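Local coordinates for protein type IV pilin structural subunit (Pseudomonas aeruginosa, PDB 3JYZ) that probably serves as the repeating subunit that packs into type IV pilus filaments on the bacterial surface, at residues A[67-72]-A[90-95]. Residues are numbered along the deposited sequence; the frame is centred on the assembly and turned at random.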
loop_
_atom_site.group_PDB
_atom_site.type_symbol
_atom_site.label_atom_id
_atom_site.label_comp_id
_atom_site.label_asym_id
_atom_site.label_seq_id
_atom_site.Cartn_x
_atom_site.Cartn_y
_atom_site.Cartn_z
ATOM N N THR A 67 -11.288 -2.233 -2.776
ATOM C CA THR A 67 -10.866 -3.009 -1.610
ATOM C C THR A 67 -10.013 -2.189 -0.648
ATOM O O THR A 67 -9.796 -2.609 0.494
ATOM C CB THR A 67 -10.076 -4.254 -1.999
ATOM O OG1 THR A 67 -8.842 -3.859 -2.618
ATOM C CG2 THR A 67 -10.873 -5.120 -2.963
ATOM N N GLY A 68 -9.517 -1.043 -1.115
ATOM C CA GLY A 68 -8.655 -0.191 -0.308
ATOM C C GLY A 68 -7.184 -0.575 -0.392
ATOM O O GLY A 68 -6.323 0.111 0.172
ATOM N N VAL A 69 -6.882 -1.661 -1.102
ATOM C CA VAL A 69 -5.494 -2.098 -1.267
ATOM C C VAL A 69 -4.723 -1.151 -2.185
ATOM O O VAL A 69 -5.186 -0.832 -3.278
ATOM C CB VAL A 69 -5.411 -3.533 -1.803
ATOM C CG1 VAL A 69 -3.952 -3.902 -2.136
ATOM C CG2 VAL A 69 -5.990 -4.511 -0.785
ATOM N N ILE A 70 -3.550 -0.701 -1.740
ATOM C CA ILE A 70 -2.757 0.264 -2.493
ATOM C C ILE A 70 -1.566 -0.403 -3.174
ATOM O O ILE A 70 -0.816 -1.141 -2.545
ATOM C CB ILE A 70 -2.216 1.374 -1.563
ATOM C CG1 ILE A 70 -3.367 2.204 -0.985
ATOM C CG2 ILE A 70 -1.220 2.277 -2.304
ATOM C CD1 ILE A 70 -2.964 3.149 0.142
ATOM N N THR A 71 -1.387 -0.134 -4.462
ATOM C CA THR A 71 -0.191 -0.579 -5.171
ATOM C C THR A 71 0.686 0.623 -5.463
ATOM O O THR A 71 0.232 1.599 -6.077
ATOM C CB THR A 71 -0.544 -1.266 -6.500
ATOM O OG1 THR A 71 -1.381 -2.393 -6.231
ATOM C CG2 THR A 71 0.717 -1.727 -7.226
ATOM N N ILE A 72 1.932 0.563 -5.006
ATOM C CA ILE A 72 2.914 1.575 -5.357
ATOM C C ILE A 72 3.794 0.997 -6.455
ATOM O O ILE A 72 4.391 -0.077 -6.286
ATOM C CB ILE A 72 3.808 1.921 -4.179
ATOM C CG1 ILE A 72 2.970 2.358 -2.979
ATOM C CG2 ILE A 72 4.808 3.005 -4.580
ATOM C CD1 ILE A 72 3.808 2.507 -1.713
ATOM N N LEU A 90 0.234 -2.304 -0.249
ATOM C CA LEU A 90 -0.176 -1.942 1.106
ATOM C C LEU A 90 -1.619 -2.403 1.297
ATOM O O LEU A 90 -2.521 -1.927 0.611
ATOM C CB LEU A 90 -0.075 -0.431 1.341
ATOM C CG LEU A 90 1.228 0.252 0.918
ATOM C CD1 LEU A 90 1.223 1.751 1.250
ATOM C CD2 LEU A 90 2.439 -0.410 1.541
ATOM N N SER A 91 -1.831 -3.321 2.237
ATOM C CA SER A 91 -3.138 -3.945 2.436
ATOM C C SER A 91 -3.698 -3.536 3.796
ATOM O O SER A 91 -3.050 -3.752 4.822
ATOM C CB SER A 91 -2.998 -5.468 2.366
ATOM O OG SER A 91 -2.484 -5.884 1.106
ATOM N N PRO A 92 -4.894 -2.928 3.813
ATOM C CA PRO A 92 -5.486 -2.437 5.068
ATOM C C PRO A 92 -6.414 -3.433 5.773
ATOM O O PRO A 92 -7.109 -4.227 5.131
ATOM C CB PRO A 92 -6.301 -1.219 4.624
ATOM C CG PRO A 92 -6.658 -1.500 3.190
ATOM C CD PRO A 92 -5.645 -2.483 2.625
ATOM N N TYR A 93 -6.420 -3.359 7.105
ATOM C CA TYR A 93 -7.255 -4.208 7.952
ATOM C C TYR A 93 -7.864 -3.368 9.053
ATOM O O TYR A 93 -7.281 -2.390 9.488
ATOM C CB TYR A 93 -6.412 -5.317 8.594
ATOM C CG TYR A 93 -5.799 -6.233 7.573
ATOM C CD1 TYR A 93 -4.668 -5.848 6.857
ATOM C CD2 TYR A 93 -6.366 -7.470 7.295
ATOM C CE1 TYR A 93 -4.122 -6.677 5.900
ATOM C CE2 TYR A 93 -5.819 -8.310 6.334
ATOM C CZ TYR A 93 -4.692 -7.904 5.639
ATOM O OH TYR A 93 -4.134 -8.737 4.681
ATOM N N ILE A 94 -9.052 -3.745 9.506
ATOM C CA ILE A 94 -9.596 -3.131 10.704
ATOM C C ILE A 94 -9.353 -4.042 11.890
ATOM O O ILE A 94 -9.611 -5.245 11.829
ATOM C CB ILE A 94 -11.093 -2.788 10.564
ATOM C CG1 ILE A 94 -11.240 -1.490 9.772
ATOM C CG2 ILE A 94 -11.733 -2.621 11.943
ATOM C CD1 ILE A 94 -12.632 -1.183 9.330
ATOM N N ASN A 95 -8.809 -3.439 12.942
ATOM C CA ASN A 95 -8.518 -4.090 14.207
ATOM C C ASN A 95 -9.572 -3.678 15.227
ATOM O O ASN A 95 -9.671 -2.502 15.580
ATOM C CB ASN A 95 -7.138 -3.623 14.679
ATOM C CG ASN A 95 -6.854 -3.990 16.117
ATOM O OD1 ASN A 95 -7.401 -4.956 16.637
ATOM N ND2 ASN A 95 -5.986 -3.217 16.766
#
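Ile70 and Leu90 form an antiparallel, hydrogen-bonded pair where strands 70-74 and 87-95 meet inside the pilin sheet. Ile70 N gives its hydrogen to Leu90 O at 2.8 Å, and Leu90 N returns the bond to Ile70 O at 2.8 Å, both nearly straight. On the face they share, the two side chains meet at their bases, Ile70 CB lying 4.0 Å from Leu90 CB. The Leu90 branch reaches farther: CG stands beside its own backbone N, anti to the carbonyl carbon (chi1 -48°), and CD1 touches Ile72 CD1 at 4.0 Å, the two side chains meeting at a slant. Helix 4-28 packs over this face, Ala21 against Ile70, Leu15 against both Ile72 and Leu90, and Ala18 against Leu90.

Residues 67-69, just ahead of the pair, are still loop, and here the contact passes from backbone bonds to packing. Leu90 O also receives a CA-H...O contact from Val69 CA at 3.5 Å. The Val69 methyls divide the work: CG1, anti to the backbone N (chi1 173°), approaches Leu90 O and Ser91 OG, while CG2 meets Pro92 CD at 4.0 Å, with the side chains roughly at right angles. The proline ring also lies against the Gly68 peptide, its CG 3.4 Å from Gly68 O. Trp117 of strand 114-120 touches both Pro92 and Ile70. Such an antiparallel sheet packed against a long N-terminal helix is the hallmark of the type IV pilin fold.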